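Long-range contacts in chromosomal replication initiator protein DnaA (Thermotoga maritima, PDB 2Z4S), which probably binds the replication origin in its ATP-bound form to initiate chromosomal replication, using an AAA+ domain that binds adenine nucleotide: residues 106-111 against 265-270; 113-118 against 256-261; 139-144 against 260-265. All blocks are in the same frame, centred on the assembly; numbering follows the deposited sequence.

Contact 1 of 3, residues 106-111 against 265-270; sequences NFVVGP and EETRKS. With ADP (adenosine-5'-diphosphate), chain C.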
loop_
_atom_site.group_PDB
_atom_site.type_symbol
_atom_site.label_atom_id
_atom_site.label_comp_id
_atom_site.label_asym_id
_atom_site.label_seq_id
_atom_site.Cartn_x
_atom_site.Cartn_y
_atom_site.Cartn_z
ATOM N N ASN A 106 -11.647 -0.144 6.145
ATOM C CA ASN A 106 -10.781 -0.485 7.264
ATOM C C ASN A 106 -9.676 0.532 7.422
ATOM O O ASN A 106 -8.692 0.302 8.129
ATOM C CB ASN A 106 -10.184 -1.870 7.084
ATOM C CG ASN A 106 -11.234 -2.908 6.859
ATOM O OD1 ASN A 106 -12.347 -2.787 7.362
ATOM N ND2 ASN A 106 -10.897 -3.942 6.104
ATOM N N PHE A 107 -9.847 1.672 6.766
ATOM C CA PHE A 107 -8.846 2.712 6.843
ATOM C C PHE A 107 -9.347 3.845 7.711
ATOM O O PHE A 107 -10.299 4.536 7.377
ATOM C CB PHE A 107 -8.495 3.240 5.445
ATOM C CG PHE A 107 -7.191 4.003 5.390
ATOM C CD1 PHE A 107 -6.000 3.350 5.097
ATOM C CD2 PHE A 107 -7.155 5.364 5.663
ATOM C CE1 PHE A 107 -4.800 4.038 5.081
ATOM C CE2 PHE A 107 -5.966 6.058 5.649
ATOM C CZ PHE A 107 -4.783 5.396 5.359
ATOM N N VAL A 108 -8.692 4.006 8.846
ATOM C CA VAL A 108 -9.003 5.052 9.798
ATOM C C VAL A 108 -8.335 6.343 9.319
ATOM O O VAL A 108 -7.122 6.376 9.101
ATOM C CB VAL A 108 -8.448 4.663 11.179
ATOM C CG1 VAL A 108 -8.503 5.836 12.128
ATOM C CG2 VAL A 108 -9.221 3.475 11.711
ATOM N N VAL A 109 -9.117 7.406 9.154
ATOM C CA VAL A 109 -8.558 8.679 8.706
ATOM C C VAL A 109 -8.044 9.543 9.859
ATOM O O VAL A 109 -8.481 9.407 10.997
ATOM C CB VAL A 109 -9.580 9.477 7.905
ATOM C CG1 VAL A 109 -8.953 10.752 7.403
ATOM C CG2 VAL A 109 -10.075 8.642 6.750
ATOM N N GLY A 110 -7.099 10.419 9.548
ATOM C CA GLY A 110 -6.516 11.288 10.549
ATOM C C GLY A 110 -5.738 12.385 9.856
ATOM O O GLY A 110 -5.483 12.298 8.653
ATOM N N PRO A 111 -5.331 13.429 10.584
ATOM C CA PRO A 111 -4.580 14.521 9.955
ATOM C C PRO A 111 -3.441 14.070 9.038
ATOM O O PRO A 111 -3.257 14.620 7.950
ATOM C CB PRO A 111 -4.083 15.329 11.149
ATOM C CG PRO A 111 -3.995 14.289 12.249
ATOM C CD PRO A 111 -5.256 13.510 12.050
ATOM N N GLU A 265 -1.012 9.840 18.462
ATOM C CA GLU A 265 -1.478 8.838 19.415
ATOM C C GLU A 265 -2.977 8.561 19.343
ATOM O O GLU A 265 -3.405 7.397 19.344
ATOM C CB GLU A 265 -1.107 9.246 20.832
ATOM C CG GLU A 265 -1.418 8.174 21.844
ATOM C CD GLU A 265 -1.226 8.652 23.260
ATOM O OE1 GLU A 265 -1.872 8.071 24.150
ATOM O OE2 GLU A 265 -0.437 9.597 23.492
ATOM N N GLU A 266 -3.774 9.622 19.286
ATOM C CA GLU A 266 -5.212 9.447 19.206
ATOM C C GLU A 266 -5.593 8.593 18.013
ATOM O O GLU A 266 -6.275 7.578 18.154
ATOM C CB GLU A 266 -5.919 10.788 19.106
ATOM C CG GLU A 266 -7.395 10.643 18.787
ATOM C CD GLU A 266 -8.169 11.938 18.972
ATOM O OE1 GLU A 266 -9.352 11.993 18.564
ATOM O OE2 GLU A 266 -7.595 12.897 19.532
ATOM N N THR A 267 -5.133 9.000 16.835
ATOM C CA THR A 267 -5.441 8.268 15.612
ATOM C C THR A 267 -4.901 6.846 15.644
ATOM O O THR A 267 -5.560 5.901 15.196
ATOM C CB THR A 267 -4.886 8.994 14.394
ATOM O OG1 THR A 267 -5.156 10.389 14.530
ATOM C CG2 THR A 267 -5.569 8.500 13.134
ATOM N N ARG A 268 -3.701 6.687 16.183
ATOM C CA ARG A 268 -3.114 5.364 16.259
ATOM C C ARG A 268 -4.072 4.428 16.989
ATOM O O ARG A 268 -4.438 3.374 16.465
ATOM C CB ARG A 268 -1.791 5.428 16.999
ATOM C CG ARG A 268 -0.744 4.464 16.498
ATOM C CD ARG A 268 0.511 4.714 17.277
ATOM N NE ARG A 268 0.603 6.141 17.557
ATOM C CZ ARG A 268 1.383 6.672 18.486
ATOM N NH1 ARG A 268 2.147 5.893 19.233
ATOM N NH2 ARG A 268 1.391 7.981 18.671
ATOM N N LYS A 269 -4.484 4.833 18.191
ATOM C CA LYS A 269 -5.395 4.033 19.008
ATOM C C LYS A 269 -6.614 3.558 18.249
ATOM O O LYS A 269 -7.003 2.397 18.360
ATOM C CB LYS A 269 -5.821 4.810 20.255
ATOM C CG LYS A 269 -4.659 5.036 21.212
ATOM C CD LYS A 269 -5.075 5.620 22.557
ATOM C CE LYS A 269 -3.830 5.972 23.381
ATOM N NZ LYS A 269 -4.122 6.606 24.705
ATOM N N SER A 270 -7.215 4.450 17.472
ATOM C CA SER A 270 -8.384 4.079 16.688
ATOM C C SER A 270 -7.966 3.050 15.644
ATOM O O SER A 270 -8.707 2.122 15.339
ATOM C CB SER A 270 -8.978 5.303 15.997
ATOM O OG SER A 270 -9.226 6.337 16.925
HETATM P PB ADP C . 3.188 0.406 3.853
HETATM O O1B ADP C . 2.350 1.428 3.216
HETATM O O2B ADP C . 4.578 1.058 4.257
HETATM O O3B ADP C . 3.421 -0.833 2.848
HETATM P PA ADP C . 1.087 -0.804 4.945
HETATM O O1A ADP C . 0.142 0.122 4.296
HETATM O O2A ADP C . 1.252 -2.092 4.007
HETATM O O3A ADP C . 2.530 -0.116 5.204
HETATM O "O5'" ADP C . 0.590 -1.260 6.390
HETATM C "C5'" ADP C . -0.659 -1.835 6.166
HETATM C "C4'" ADP C . -1.262 -2.360 7.440
HETATM O "O4'" ADP C . -1.379 -1.317 8.419
HETATM C "C3'" ADP C . -2.625 -2.905 7.055
HETATM O "O3'" ADP C . -2.735 -4.303 7.338
HETATM C "C2'" ADP C . -3.634 -2.060 7.814
HETATM O "O2'" ADP C . -4.482 -2.893 8.633
HETATM C "C1'" ADP C . -2.783 -1.076 8.657
HETATM N N9 ADP C . -3.111 0.333 8.386
HETATM C C8 ADP C . -2.344 1.251 7.729
HETATM N N7 ADP C . -2.945 2.403 7.694
HETATM C C5 ADP C . -4.129 2.295 8.325
HETATM C C6 ADP C . -5.197 3.181 8.611
HETATM N N6 ADP C . -5.136 4.501 8.212
HETATM N N1 ADP C . -6.268 2.713 9.285
HETATM C C2 ADP C . -6.341 1.441 9.679
HETATM N N3 ADP C . -5.356 0.582 9.433
HETATM C C4 ADP C . -4.252 0.961 8.769
#

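Contact 2 of 3, residues 113-118 against 256-261; sequences NSFAYH and LVAKLE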
loop_
_atom_site.group_PDB
_atom_site.type_symbol
_atom_site.label_atom_id
_atom_site.label_comp_id
_atom_site.label_asym_id
_atom_site.label_seq_id
_atom_site.Cartn_x
_atom_site.Cartn_y
_atom_site.Cartn_z
ATOM N N ASN A 113 -3.037 11.198 7.273
ATOM C CA ASN A 113 -3.280 10.372 6.100
ATOM C C ASN A 113 -4.587 10.673 5.399
ATOM O O ASN A 113 -5.007 9.916 4.535
ATOM C CB ASN A 113 -3.260 8.903 6.480
ATOM C CG ASN A 113 -4.418 8.519 7.371
ATOM O OD1 ASN A 113 -4.522 7.379 7.813
ATOM N ND2 ASN A 113 -5.298 9.468 7.642
ATOM N N SER A 114 -5.234 11.773 5.767
ATOM C CA SER A 114 -6.508 12.141 5.157
ATOM C C SER A 114 -6.434 12.453 3.664
ATOM O O SER A 114 -7.137 11.836 2.861
ATOM C CB SER A 114 -7.124 13.338 5.892
ATOM O OG SER A 114 -8.278 13.827 5.214
ATOM N N PHE A 115 -5.591 13.406 3.282
ATOM C CA PHE A 115 -5.518 13.756 1.878
ATOM C C PHE A 115 -5.235 12.546 1.025
ATOM O O PHE A 115 -5.868 12.354 -0.020
ATOM C CB PHE A 115 -4.468 14.823 1.609
ATOM C CG PHE A 115 -4.449 15.268 0.186
ATOM C CD1 PHE A 115 -5.634 15.615 -0.452
ATOM C CD2 PHE A 115 -3.268 15.288 -0.540
ATOM C CE1 PHE A 115 -5.648 15.968 -1.792
ATOM C CE2 PHE A 115 -3.267 15.641 -1.891
ATOM C CZ PHE A 115 -4.462 15.979 -2.514
ATOM N N ALA A 116 -4.287 11.724 1.471
ATOM C CA ALA A 116 -3.941 10.513 0.742
ATOM C C ALA A 116 -5.209 9.678 0.577
ATOM O O ALA A 116 -5.577 9.264 -0.530
ATOM C CB ALA A 116 -2.898 9.740 1.505
ATOM N N TYR A 117 -5.885 9.455 1.696
ATOM C CA TYR A 117 -7.120 8.684 1.728
ATOM C C TYR A 117 -8.152 9.175 0.705
ATOM O O TYR A 117 -8.744 8.380 -0.028
ATOM C CB TYR A 117 -7.725 8.749 3.134
ATOM C CG TYR A 117 -9.086 8.118 3.245
ATOM C CD1 TYR A 117 -9.229 6.742 3.397
ATOM C CD2 TYR A 117 -10.238 8.896 3.152
ATOM C CE1 TYR A 117 -10.485 6.156 3.450
ATOM C CE2 TYR A 117 -11.495 8.328 3.201
ATOM C CZ TYR A 117 -11.618 6.958 3.350
ATOM O OH TYR A 117 -12.874 6.396 3.394
ATOM N N HIS A 118 -8.367 10.486 0.659
ATOM C CA HIS A 118 -9.351 11.038 -0.256
ATOM C C HIS A 118 -8.918 10.961 -1.702
ATOM O O HIS A 118 -9.741 10.696 -2.586
ATOM C CB HIS A 118 -9.673 12.479 0.128
ATOM C CG HIS A 118 -10.415 12.596 1.424
ATOM N ND1 HIS A 118 -11.754 12.293 1.541
ATOM C CD2 HIS A 118 -9.993 12.939 2.663
ATOM C CE1 HIS A 118 -12.125 12.445 2.800
ATOM N NE2 HIS A 118 -11.076 12.836 3.501
ATOM N N LEU A 256 -1.968 13.561 -9.577
ATOM C CA LEU A 256 -2.130 13.608 -8.132
ATOM C C LEU A 256 -0.915 13.012 -7.436
ATOM O O LEU A 256 -0.449 11.934 -7.794
ATOM C CB LEU A 256 -3.382 12.845 -7.717
ATOM C CG LEU A 256 -4.670 13.643 -7.868
ATOM C CD1 LEU A 256 -5.841 12.856 -7.295
ATOM C CD2 LEU A 256 -4.505 14.974 -7.144
ATOM N N VAL A 257 -0.417 13.729 -6.435
ATOM C CA VAL A 257 0.747 13.305 -5.681
ATOM C C VAL A 257 0.529 13.483 -4.191
ATOM O O VAL A 257 0.947 14.488 -3.635
ATOM C CB VAL A 257 1.957 14.134 -6.078
ATOM C CG1 VAL A 257 3.178 13.698 -5.292
ATOM C CG2 VAL A 257 2.179 14.002 -7.563
ATOM N N ALA A 258 -0.102 12.510 -3.542
ATOM C CA ALA A 258 -0.359 12.595 -2.106
ATOM C C ALA A 258 0.779 12.051 -1.234
ATOM O O ALA A 258 1.595 11.253 -1.680
ATOM C CB ALA A 258 -1.642 11.868 -1.782
ATOM N N LYS A 259 0.819 12.491 0.019
ATOM C CA LYS A 259 1.842 12.055 0.976
ATOM C C LYS A 259 1.249 11.544 2.306
ATOM O O LYS A 259 0.401 12.202 2.913
ATOM C CB LYS A 259 2.791 13.209 1.284
ATOM C CG LYS A 259 3.754 12.897 2.396
ATOM C CD LYS A 259 4.482 14.130 2.864
ATOM C CE LYS A 259 5.489 13.775 3.935
ATOM N NZ LYS A 259 6.076 14.976 4.580
ATOM N N LEU A 260 1.693 10.377 2.757
ATOM C CA LEU A 260 1.226 9.828 4.020
ATOM C C LEU A 260 2.249 10.180 5.097
ATOM O O LEU A 260 3.442 10.201 4.830
ATOM C CB LEU A 260 1.097 8.309 3.921
ATOM C CG LEU A 260 -0.064 7.743 3.097
ATOM C CD1 LEU A 260 0.166 6.288 2.793
ATOM C CD2 LEU A 260 -1.351 7.880 3.862
ATOM N N GLU A 261 1.787 10.497 6.304
ATOM C CA GLU A 261 2.698 10.788 7.414
ATOM C C GLU A 261 2.212 9.969 8.614
ATOM O O GLU A 261 1.028 9.646 8.710
ATOM C CB GLU A 261 2.742 12.288 7.726
ATOM C CG GLU A 261 3.309 13.134 6.572
ATOM C CD GLU A 261 3.649 14.589 6.961
ATOM O OE1 GLU A 261 4.748 14.840 7.515
ATOM O OE2 GLU A 261 2.817 15.491 6.705
#

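Contact 3 of 3, residues 139-144 against 260-265; sequences VGLGKT and LEPPDE. With MG (magnesium ion), chain B; ADP (adenosine-5'-diphosphate), chain C.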
loop_
_atom_site.group_PDB
_atom_site.type_symbol
_atom_site.label_atom_id
_atom_site.label_comp_id
_atom_site.label_asym_id
_atom_site.label_seq_id
_atom_site.Cartn_x
_atom_site.Cartn_y
_atom_site.Cartn_z
ATOM N N VAL A 139 7.701 3.624 5.737
ATOM C CA VAL A 139 7.185 2.261 5.885
ATOM C C VAL A 139 5.982 2.201 6.820
ATOM O O VAL A 139 5.828 3.033 7.727
ATOM C CB VAL A 139 8.243 1.311 6.440
ATOM C CG1 VAL A 139 8.191 0.033 5.692
ATOM C CG2 VAL A 139 9.609 1.949 6.355
ATOM N N GLY A 140 5.141 1.201 6.585
ATOM C CA GLY A 140 3.956 1.023 7.391
ATOM C C GLY A 140 3.164 2.294 7.636
ATOM O O GLY A 140 3.037 2.719 8.780
ATOM N N LEU A 141 2.631 2.906 6.584
ATOM C CA LEU A 141 1.851 4.108 6.760
ATOM C C LEU A 141 0.605 4.104 5.909
ATOM O O LEU A 141 -0.063 5.128 5.788
ATOM C CB LEU A 141 2.668 5.340 6.428
ATOM C CG LEU A 141 3.935 5.612 7.217
ATOM C CD1 LEU A 141 4.363 7.036 6.895
ATOM C CD2 LEU A 141 3.700 5.465 8.707
ATOM N N GLY A 142 0.297 2.974 5.291
ATOM C CA GLY A 142 -0.914 2.918 4.496
ATOM C C GLY A 142 -0.819 2.806 2.987
ATOM O O GLY A 142 -1.844 2.610 2.324
ATOM N N LYS A 143 0.390 2.909 2.437
ATOM C CA LYS A 143 0.582 2.829 0.987
ATOM C C LYS A 143 -0.035 1.587 0.340
ATOM O O LYS A 143 -0.868 1.692 -0.556
ATOM C CB LYS A 143 2.070 2.890 0.644
ATOM C CG LYS A 143 2.792 4.061 1.251
ATOM C CD LYS A 143 4.142 4.255 0.612
ATOM C CE LYS A 143 5.086 3.158 0.979
ATOM N NZ LYS A 143 5.538 3.387 2.356
ATOM N N THR A 144 0.368 0.407 0.782
ATOM C CA THR A 144 -0.184 -0.798 0.179
ATOM C C THR A 144 -1.682 -0.860 0.402
ATOM O O THR A 144 -2.457 -1.129 -0.514
ATOM C CB THR A 144 0.413 -2.072 0.783
ATOM O OG1 THR A 144 1.840 -2.060 0.632
ATOM C CG2 THR A 144 -0.184 -3.284 0.097
ATOM N N LEU A 260 1.693 10.377 2.757
ATOM C CA LEU A 260 1.226 9.828 4.020
ATOM C C LEU A 260 2.249 10.180 5.097
ATOM O O LEU A 260 3.442 10.201 4.830
ATOM C CB LEU A 260 1.097 8.309 3.921
ATOM C CG LEU A 260 -0.064 7.743 3.097
ATOM C CD1 LEU A 260 0.166 6.288 2.793
ATOM C CD2 LEU A 260 -1.351 7.880 3.862
ATOM N N GLU A 261 1.787 10.497 6.304
ATOM C CA GLU A 261 2.698 10.788 7.414
ATOM C C GLU A 261 2.212 9.969 8.614
ATOM O O GLU A 261 1.028 9.646 8.710
ATOM C CB GLU A 261 2.742 12.288 7.726
ATOM C CG GLU A 261 3.309 13.134 6.572
ATOM C CD GLU A 261 3.649 14.589 6.961
ATOM O OE1 GLU A 261 4.748 14.840 7.515
ATOM O OE2 GLU A 261 2.817 15.491 6.705
ATOM N N PRO A 262 3.118 9.607 9.536
ATOM C CA PRO A 262 2.705 8.813 10.696
ATOM C C PRO A 262 1.561 9.458 11.476
ATOM O O PRO A 262 1.466 10.684 11.560
ATOM C CB PRO A 262 3.993 8.695 11.502
ATOM C CG PRO A 262 4.643 9.993 11.249
ATOM C CD PRO A 262 4.452 10.184 9.760
ATOM N N PRO A 263 0.663 8.632 12.044
ATOM C CA PRO A 263 -0.462 9.180 12.804
ATOM C C PRO A 263 -0.081 9.555 14.224
ATOM O O PRO A 263 0.959 9.122 14.727
ATOM C CB PRO A 263 -1.490 8.049 12.746
ATOM C CG PRO A 263 -0.637 6.830 12.782
ATOM C CD PRO A 263 0.503 7.178 11.845
ATOM N N ASP A 264 -0.917 10.378 14.854
ATOM C CA ASP A 264 -0.694 10.785 16.240
ATOM C C ASP A 264 -1.250 9.696 17.163
ATOM O O ASP A 264 -1.900 8.742 16.704
ATOM C CB ASP A 264 -1.375 12.127 16.545
ATOM C CG ASP A 264 -2.874 12.112 16.263
ATOM O OD1 ASP A 264 -3.440 11.018 16.035
ATOM O OD2 ASP A 264 -3.489 13.204 16.280
ATOM N N GLU A 265 -1.012 9.840 18.462
ATOM C CA GLU A 265 -1.478 8.838 19.415
ATOM C C GLU A 265 -2.977 8.561 19.343
ATOM O O GLU A 265 -3.405 7.397 19.344
ATOM C CB GLU A 265 -1.107 9.246 20.832
ATOM C CG GLU A 265 -1.418 8.174 21.844
ATOM C CD GLU A 265 -1.226 8.652 23.260
ATOM O OE1 GLU A 265 -1.872 8.071 24.150
ATOM O OE2 GLU A 265 -0.437 9.597 23.492
HETATM MG MG MG B . 4.099 -1.187 0.493
HETATM P PB ADP C . 3.188 0.406 3.853
HETATM O O1B ADP C . 2.350 1.428 3.216
HETATM O O2B ADP C . 4.578 1.058 4.257
HETATM O O3B ADP C . 3.421 -0.833 2.848
HETATM P PA ADP C . 1.087 -0.804 4.945
HETATM O O1A ADP C . 0.142 0.122 4.296
HETATM O O2A ADP C . 1.252 -2.092 4.007
HETATM O O3A ADP C . 2.530 -0.116 5.204
HETATM O "O5'" ADP C . 0.590 -1.260 6.390
HETATM C "C5'" ADP C . -0.659 -1.835 6.166
HETATM C "C4'" ADP C . -1.262 -2.360 7.440
HETATM O "O4'" ADP C . -1.379 -1.317 8.419
HETATM C "C3'" ADP C . -2.625 -2.905 7.055
HETATM O "O3'" ADP C . -2.735 -4.303 7.338
HETATM C "C2'" ADP C . -3.634 -2.060 7.814
HETATM O "O2'" ADP C . -4.482 -2.893 8.633
HETATM C "C1'" ADP C . -2.783 -1.076 8.657
HETATM N N9 ADP C . -3.111 0.333 8.386
HETATM C C8 ADP C . -2.344 1.251 7.729
HETATM N N7 ADP C . -2.945 2.403 7.694
HETATM C C5 ADP C . -4.129 2.295 8.325
HETATM C C6 ADP C . -5.197 3.181 8.611
HETATM N N6 ADP C . -5.136 4.501 8.212
HETATM N N1 ADP C . -6.268 2.713 9.285
HETATM C C2 ADP C . -6.341 1.441 9.679
HETATM N N3 ADP C . -5.356 0.582 9.433
HETATM C C4 ADP C . -4.252 0.961 8.769
#

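Contact 1 of 3, residues 106-111 against 265-270
Van der Waals contacts do the joining here, and no hydrogen bond crosses from the loop 106-111 to the first turns of helix 265-279. Val-108 sends its CB toward the helix, and its two methyls divide the work. CG1, anti to the backbone N (chi1 169°), lies 3.9 Å from Ser-270 CB and also comes up beside Thr-267 CG2, the two side chains sliding past each other in opposite directions. CG2 faces the carbonyl Ser-270 O instead. From the helix, the buried Thr-267 presents CG2 to the loop backbone, 3.7 Å from Val-109 O and 3.9 Å from Gly-110 CA. A side chain on Gly-110 would run straight into that methyl. Pro-111 CD meets Thr-267 OG1 tip to tip at 4.0 Å.

In AAA+ proteins a helical lid follows the nucleotide-binding core, and helix 265-279 is probably the first helix of that lid; Val-108 reaches it from the side of the adenine.

The two helix hydroxyls find partners near their own place in the chain. Thr-267 OG1 bonds to Asp-264 OD1 at the start of the helix, and Ser-270 OG turns back to a weak bond with Glu-266 O.

Base recognition falls to the main chain of Val-108. Its N donates to ADP N1 over 2.8 Å, and its O accepts from ADP N6 over 2.9 Å, both nearly straight at 161° and 169°. This pair reads the amino group and the ring nitrogen beside it, as adenine presents them. Phe-107 adds a surface: its CG stands anti to the backbone N, and ADP N6 sits 2.9 Å above the ring plane, over the centre. The same ring meets His-145 edge-to-face.

Contact 2 of 3, residues 113-118 against 256-261
Leu-260 CD2 is the busiest atom here, lying 3.4 Å from Ala-116 CB and 3.4 Å from Asn-113 CB at the start of helix 114-125. Leu-260 CG follows it over the same alanine methyl. The leucine gets there with CG anti to its carbonyl carbon (chi1 -73°). Two residues earlier, Ala-258 points its CB at the helix and rests 3.7 Å from Ala-116 CA. Phe-115, its CG anti to the backbone N, swings its ring along the helix side so that CD2 reaches Ala-258 CB obliquely at 4.0 Å.

Backbone hydrogen bonds to strand 133-136 position the segment 256-261, tying Leu-256 to Phe-134, and Ala-258 and Leu-260 to Tyr-136; Glu-261 is tied to Gly-112. The segment thus runs beside the strand that leads into the P-loop, consistent with the extra strand flanking the parallel sheet in AAA+ cores. Leu-260 also touches Leu-146 of helix 143-157.

Asn-113, which binds ADP, thus has its CB backed by a leucine methyl. With no polar bond between the two segments, shape fit probably matters to how the helix sits here, and the small alanines let the two backbones come close.

Contact 3 of 3, residues 139-144 against 260-265
Lys-143 leaves the first turn of helix 143-157 with CG anti to its carbonyl carbon. CB lies beside the ADP oxygen O1B. CG comes next, 3.3 Å from ADP O1B and 3.8 Å from Leu-260 CD1, so the same carbon touches both phosphate and leucine, and the chain crosses the leucine obliquely. The next torsion is extended, and then the chain bends twice, at chi3 (-70°) and chi4 (-76°). These bends curl CE back alongside ADP O1B and O2B and bring NZ to a hydrogen bond of 3.2 Å with ADP O2B, an oxygen whose place in the model is less sure. NZ also bonds to Gly-137 O, which probably helps to hold the ammonium against the beta phosphate. An alanine here would lose the charge that meets the phosphate and the bond to Gly-137, and would probably weaken nucleotide binding.

The loop is the Walker A P-loop, which wraps the diphosphate between a strand and the helix that follows. Gly-142, with phi of 111°, stands at the N-cap; a side chain there would jam against the preceding carbonyl. Thr-144 OG1 binds the magnesium at 2.4 Å, ADP O3B reaches the same ion at 2.5 Å, and Asp-202 also belongs to the metal site.

Leu-260 and Pro-262 also pack against Leu-141. Leu-260 CD1 lies 3.2 Å from Leu-141 O and also approaches the backbone N of Lys-143. Leu-141, CG anti to its carbonyl carbon, sets its CB 4.2 Å from Leu-260 CB and sends CD1 farther along the segment 260-265, to 3.9 Å from Pro-262 N, while CD2 lies over Pro-262 CA. Beyond the prolines, Asp-264 caps the start of helix 265-279.

In the fold
Contacts 2 and 3 are buried and contact 1 lies at the surface, yet all three line one nucleotide site. Contacts 2 and 3 share Leu-260 and Glu-261, so a single linker packs against helix 114-125 and then against the P-loop before it enters helix 265-279, where contact 1 takes over. None has a hydrogen bond between its protein segments. The difference lies in what they offer ADP: contact 1 gives main-chain bonds to the adenine, contact 3 a lysine and a metal ion at the phosphates, while contact 2 is mainly hydrocarbon and holds Asn-113, a residue of the ADP site.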